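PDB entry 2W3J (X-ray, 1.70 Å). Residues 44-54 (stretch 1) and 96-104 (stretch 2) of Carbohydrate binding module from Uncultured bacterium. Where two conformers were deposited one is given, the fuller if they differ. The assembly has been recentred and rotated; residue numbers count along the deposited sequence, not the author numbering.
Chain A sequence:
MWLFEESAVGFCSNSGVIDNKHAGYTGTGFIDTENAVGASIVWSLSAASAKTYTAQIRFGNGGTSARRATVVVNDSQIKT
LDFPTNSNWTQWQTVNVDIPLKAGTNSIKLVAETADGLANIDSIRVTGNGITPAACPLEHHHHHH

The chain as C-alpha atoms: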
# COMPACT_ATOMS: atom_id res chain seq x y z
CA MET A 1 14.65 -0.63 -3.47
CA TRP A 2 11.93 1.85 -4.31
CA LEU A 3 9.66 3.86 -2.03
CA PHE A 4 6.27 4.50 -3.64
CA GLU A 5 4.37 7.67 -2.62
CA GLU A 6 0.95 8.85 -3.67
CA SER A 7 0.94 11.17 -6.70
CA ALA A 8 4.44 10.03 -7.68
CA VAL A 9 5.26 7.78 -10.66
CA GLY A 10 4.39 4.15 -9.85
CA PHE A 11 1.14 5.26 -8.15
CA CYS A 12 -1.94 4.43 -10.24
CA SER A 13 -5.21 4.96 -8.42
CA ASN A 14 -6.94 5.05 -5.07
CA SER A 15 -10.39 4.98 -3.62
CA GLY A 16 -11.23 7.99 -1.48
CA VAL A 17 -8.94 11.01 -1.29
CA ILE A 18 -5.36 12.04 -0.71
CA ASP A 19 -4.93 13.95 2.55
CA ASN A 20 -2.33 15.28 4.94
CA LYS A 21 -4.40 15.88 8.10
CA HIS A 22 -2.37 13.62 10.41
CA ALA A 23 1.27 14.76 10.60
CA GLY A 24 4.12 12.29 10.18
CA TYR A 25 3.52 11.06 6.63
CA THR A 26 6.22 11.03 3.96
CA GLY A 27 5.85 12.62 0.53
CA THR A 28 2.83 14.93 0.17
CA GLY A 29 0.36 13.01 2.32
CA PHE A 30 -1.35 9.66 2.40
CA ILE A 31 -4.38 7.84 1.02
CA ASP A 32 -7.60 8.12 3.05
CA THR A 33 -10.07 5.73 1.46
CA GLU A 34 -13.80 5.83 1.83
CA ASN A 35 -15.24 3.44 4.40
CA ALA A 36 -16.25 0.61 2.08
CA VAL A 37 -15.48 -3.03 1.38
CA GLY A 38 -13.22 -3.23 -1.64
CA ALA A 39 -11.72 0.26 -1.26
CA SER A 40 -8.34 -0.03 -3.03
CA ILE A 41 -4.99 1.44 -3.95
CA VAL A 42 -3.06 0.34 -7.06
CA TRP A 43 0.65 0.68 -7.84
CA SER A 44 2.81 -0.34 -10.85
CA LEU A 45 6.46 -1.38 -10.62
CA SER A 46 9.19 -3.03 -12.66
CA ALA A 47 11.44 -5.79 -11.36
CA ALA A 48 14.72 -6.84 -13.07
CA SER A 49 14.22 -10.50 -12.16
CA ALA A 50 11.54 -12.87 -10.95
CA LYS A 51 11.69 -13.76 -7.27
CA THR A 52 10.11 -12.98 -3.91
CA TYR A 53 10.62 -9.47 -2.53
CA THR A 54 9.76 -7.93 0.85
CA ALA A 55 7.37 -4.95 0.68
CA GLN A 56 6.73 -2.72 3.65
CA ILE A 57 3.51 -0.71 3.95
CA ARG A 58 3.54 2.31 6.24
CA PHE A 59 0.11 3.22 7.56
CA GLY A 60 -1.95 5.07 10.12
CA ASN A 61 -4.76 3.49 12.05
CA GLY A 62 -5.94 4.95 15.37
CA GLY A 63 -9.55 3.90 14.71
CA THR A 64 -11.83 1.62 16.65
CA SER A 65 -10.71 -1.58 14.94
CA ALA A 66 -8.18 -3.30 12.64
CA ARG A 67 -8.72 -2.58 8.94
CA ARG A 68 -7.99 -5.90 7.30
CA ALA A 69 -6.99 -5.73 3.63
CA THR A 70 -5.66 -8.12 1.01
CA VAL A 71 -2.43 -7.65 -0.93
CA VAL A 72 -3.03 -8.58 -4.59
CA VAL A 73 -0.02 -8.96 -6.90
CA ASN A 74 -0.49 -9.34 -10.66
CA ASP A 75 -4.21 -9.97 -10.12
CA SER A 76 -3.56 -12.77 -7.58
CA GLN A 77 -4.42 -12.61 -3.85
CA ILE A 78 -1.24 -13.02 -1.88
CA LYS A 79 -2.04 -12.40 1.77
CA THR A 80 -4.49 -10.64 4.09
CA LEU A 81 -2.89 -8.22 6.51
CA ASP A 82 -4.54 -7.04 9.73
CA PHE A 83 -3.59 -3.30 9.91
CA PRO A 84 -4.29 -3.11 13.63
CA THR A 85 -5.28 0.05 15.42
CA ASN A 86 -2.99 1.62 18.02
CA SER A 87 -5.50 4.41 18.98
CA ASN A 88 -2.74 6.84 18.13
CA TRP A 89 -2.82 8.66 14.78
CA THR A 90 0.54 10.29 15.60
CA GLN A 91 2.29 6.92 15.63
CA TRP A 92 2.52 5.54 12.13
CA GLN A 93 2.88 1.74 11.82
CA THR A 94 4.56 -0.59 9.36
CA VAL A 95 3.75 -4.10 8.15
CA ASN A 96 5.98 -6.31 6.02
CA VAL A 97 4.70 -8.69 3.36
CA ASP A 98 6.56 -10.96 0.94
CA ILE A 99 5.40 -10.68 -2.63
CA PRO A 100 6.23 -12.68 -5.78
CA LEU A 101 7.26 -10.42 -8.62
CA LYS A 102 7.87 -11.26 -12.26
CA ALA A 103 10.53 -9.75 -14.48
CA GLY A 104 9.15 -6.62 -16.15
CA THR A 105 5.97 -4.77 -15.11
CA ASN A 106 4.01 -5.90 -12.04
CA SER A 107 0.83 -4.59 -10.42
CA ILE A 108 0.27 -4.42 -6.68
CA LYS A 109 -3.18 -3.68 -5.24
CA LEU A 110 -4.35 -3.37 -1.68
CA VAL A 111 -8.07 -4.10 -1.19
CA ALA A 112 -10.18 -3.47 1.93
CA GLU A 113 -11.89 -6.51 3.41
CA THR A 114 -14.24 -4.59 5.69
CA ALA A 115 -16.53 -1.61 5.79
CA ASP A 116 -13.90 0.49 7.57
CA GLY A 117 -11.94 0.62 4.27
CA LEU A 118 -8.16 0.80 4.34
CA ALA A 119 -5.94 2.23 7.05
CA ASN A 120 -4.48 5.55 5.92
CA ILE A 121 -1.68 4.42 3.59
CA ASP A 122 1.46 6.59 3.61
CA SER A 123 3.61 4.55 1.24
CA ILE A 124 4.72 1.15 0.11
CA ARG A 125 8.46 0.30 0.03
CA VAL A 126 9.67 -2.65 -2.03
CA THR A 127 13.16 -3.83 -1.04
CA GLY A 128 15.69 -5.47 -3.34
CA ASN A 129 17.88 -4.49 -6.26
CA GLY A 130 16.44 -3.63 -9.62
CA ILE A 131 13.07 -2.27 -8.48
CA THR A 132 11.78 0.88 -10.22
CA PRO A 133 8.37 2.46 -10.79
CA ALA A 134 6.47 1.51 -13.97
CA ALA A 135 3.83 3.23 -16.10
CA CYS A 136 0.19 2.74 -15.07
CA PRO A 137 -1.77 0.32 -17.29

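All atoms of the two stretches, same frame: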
# COMPACT_ATOMS: atom_id res chain seq x y z
N SER A 44 2.19 0.38 -9.71
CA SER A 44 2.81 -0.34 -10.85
C SER A 44 4.32 -0.23 -10.69
O SER A 44 4.84 0.87 -10.48
CB SER A 44 2.39 0.31 -12.17
OG SER A 44 2.94 -0.36 -13.32
N LEU A 45 5.01 -1.36 -10.77
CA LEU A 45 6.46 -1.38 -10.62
C LEU A 45 7.11 -2.30 -11.64
O LEU A 45 6.45 -3.17 -12.20
CB LEU A 45 6.87 -1.82 -9.21
CG LEU A 45 6.76 -3.26 -8.70
CD1 LEU A 45 7.73 -4.24 -9.37
CD2 LEU A 45 6.97 -3.27 -7.20
N SER A 46 8.41 -2.11 -11.83
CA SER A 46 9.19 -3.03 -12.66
C SER A 46 10.21 -3.71 -11.79
O SER A 46 10.81 -3.08 -10.91
CB SER A 46 9.91 -2.27 -13.77
OG SER A 46 8.99 -1.64 -14.63
N ALA A 47 10.42 -5.01 -12.04
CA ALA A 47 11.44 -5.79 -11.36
C ALA A 47 12.42 -6.33 -12.43
O ALA A 47 12.00 -6.77 -13.49
CB ALA A 47 10.83 -6.94 -10.60
N ALA A 48 13.72 -6.29 -12.13
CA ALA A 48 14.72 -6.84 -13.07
C ALA A 48 14.66 -8.38 -13.16
O ALA A 48 14.92 -8.96 -14.21
CB ALA A 48 16.12 -6.37 -12.69
N SER A 49 14.33 -9.06 -12.07
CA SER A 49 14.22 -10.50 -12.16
C SER A 49 13.08 -11.02 -11.32
O SER A 49 12.61 -10.34 -10.39
CB SER A 49 15.52 -11.18 -11.77
OG SER A 49 15.81 -10.95 -10.41
N ALA A 50 12.63 -12.23 -11.65
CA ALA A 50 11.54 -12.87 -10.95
C ALA A 50 12.03 -13.54 -9.68
O ALA A 50 12.88 -14.44 -9.72
CB ALA A 50 10.84 -13.87 -11.85
N LYS A 51 11.49 -13.11 -8.55
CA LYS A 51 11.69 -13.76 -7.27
C LYS A 51 10.75 -13.16 -6.24
O LYS A 51 9.90 -12.35 -6.58
CB LYS A 51 13.13 -13.62 -6.78
CG LYS A 51 13.70 -12.23 -6.84
CD LYS A 51 15.00 -12.12 -6.02
N THR A 52 10.90 -13.57 -4.99
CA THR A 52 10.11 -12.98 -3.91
C THR A 52 10.84 -11.78 -3.34
O THR A 52 12.06 -11.85 -3.10
CB THR A 52 9.82 -14.01 -2.81
OG1 THR A 52 9.00 -15.04 -3.36
CG2 THR A 52 9.10 -13.38 -1.62
N TYR A 53 10.09 -10.69 -3.13
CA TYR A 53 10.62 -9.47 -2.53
C TYR A 53 9.84 -9.11 -1.28
O TYR A 53 8.66 -9.47 -1.17
CB TYR A 53 10.49 -8.32 -3.53
CG TYR A 53 11.31 -8.50 -4.80
CD1 TYR A 53 12.58 -7.94 -4.92
CD2 TYR A 53 10.81 -9.24 -5.88
CE1 TYR A 53 13.33 -8.10 -6.09
CE2 TYR A 53 11.56 -9.40 -7.06
CZ TYR A 53 12.82 -8.83 -7.15
OH TYR A 53 13.56 -8.98 -8.30
N THR A 54 10.48 -8.44 -0.33
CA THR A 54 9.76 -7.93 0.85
C THR A 54 9.27 -6.51 0.58
O THR A 54 10.07 -5.65 0.20
CB THR A 54 10.67 -7.88 2.07
OG1 THR A 54 11.23 -9.18 2.28
CG2 THR A 54 9.87 -7.48 3.29
N ASN A 96 5.21 -5.73 7.12
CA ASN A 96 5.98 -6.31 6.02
C ASN A 96 5.19 -7.43 5.36
O ASN A 96 4.42 -8.12 6.02
CB ASN A 96 7.32 -6.88 6.53
CG ASN A 96 8.31 -5.81 6.90
OD1 ASN A 96 8.24 -4.67 6.41
ND2 ASN A 96 9.25 -6.15 7.76
N VAL A 97 5.35 -7.59 4.05
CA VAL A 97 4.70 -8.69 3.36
C VAL A 97 5.61 -9.12 2.21
O VAL A 97 6.16 -8.28 1.48
CB VAL A 97 3.29 -8.30 2.88
CG1 VAL A 97 3.34 -7.13 1.90
CG2 VAL A 97 2.55 -9.47 2.24
N ASP A 98 5.79 -10.44 2.07
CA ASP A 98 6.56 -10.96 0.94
C ASP A 98 5.68 -11.11 -0.29
O ASP A 98 4.57 -11.66 -0.23
CB ASP A 98 7.22 -12.28 1.32
CG ASP A 98 8.36 -12.09 2.32
OD1 ASP A 98 8.85 -10.95 2.48
OD2 ASP A 98 8.77 -13.09 2.96
N ILE A 99 6.18 -10.62 -1.41
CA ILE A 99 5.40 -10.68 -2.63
C ILE A 99 6.21 -11.25 -3.81
O ILE A 99 7.38 -10.88 -4.02
CB ILE A 99 4.83 -9.29 -3.00
CG1 ILE A 99 5.95 -8.26 -3.18
CG2 ILE A 99 3.89 -8.78 -1.90
CD1 ILE A 99 5.46 -6.91 -3.79
N PRO A 100 5.58 -12.15 -4.59
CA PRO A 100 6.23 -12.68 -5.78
C PRO A 100 6.11 -11.70 -6.93
O PRO A 100 5.02 -11.31 -7.31
CB PRO A 100 5.42 -13.96 -6.08
CG PRO A 100 4.00 -13.64 -5.55
CD PRO A 100 4.26 -12.77 -4.32
N LEU A 101 7.25 -11.30 -7.48
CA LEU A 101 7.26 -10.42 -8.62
C LEU A 101 7.85 -11.12 -9.83
O LEU A 101 8.74 -11.98 -9.71
CB LEU A 101 8.08 -9.16 -8.33
CG LEU A 101 7.55 -8.31 -7.18
CD1 LEU A 101 8.48 -7.11 -6.95
CD2 LEU A 101 6.11 -7.84 -7.54
N LYS A 102 7.37 -10.75 -11.00
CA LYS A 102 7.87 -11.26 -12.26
C LYS A 102 8.85 -10.26 -12.85
O LYS A 102 8.81 -9.07 -12.51
CB LYS A 102 6.70 -11.44 -13.24
CG LYS A 102 5.58 -12.36 -12.76
CD LYS A 102 4.77 -12.90 -13.95
CE LYS A 102 3.48 -12.13 -14.23
NZ LYS A 102 2.28 -12.80 -13.63
N ALA A 103 9.71 -10.71 -13.77
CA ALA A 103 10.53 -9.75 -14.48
C ALA A 103 9.64 -8.86 -15.34
O ALA A 103 8.71 -9.33 -15.97
CB ALA A 103 11.60 -10.49 -15.36
N GLY A 104 9.92 -7.56 -15.34
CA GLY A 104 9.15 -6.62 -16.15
C GLY A 104 8.10 -5.95 -15.26
O GLY A 104 8.31 -5.83 -14.06

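Antiparallel strands satisfy their peptide groups in reciprocal pairs, as this carbohydrate binding module illustrates. Strand 51-54 runs against strand 96-101 at 151°. At Tyr 53 and Ile 99 each residue both gives and receives: Tyr 53 N donates to Ile 99 O at 2.9 Å, and Ile 99 N to Tyr 53 O at 2.7 Å, both nearly linear. Two residues on, Leu 101 N reaches Lys 51 O at 3.0 Å, but the return bond, Lys 51 N to Leu 101 O, is weak: 3.2 Å and bent to 128°. Here the ladder ends, and the register shifts by one before a separate pair closes the contact, Ala 47 N to Gly 104 O at 3.0 Å and Gly 104 N to Ala 47 O at 2.9 Å. The positive phi of Gly 104 suits a residue without a CB.

Side chains sort by face. Leu 101 lies with Ala 47, Tyr 53 and Ile 99; its CD1 packs 3.8 Å from Leu 45 CD1 and 3.3 Å from Tyr 53 CD2. The tyrosine hydroxyl is not left unpaired: Tyr 53 OH donates to Ser 49 O at 2.7 Å, tying strand to preceding loop. On the other face, Thr 54 OG1 donates to Asp 98 OD1 at 3.0 Å, joining a non-hydrogen-bonded backbone pair through its side chains.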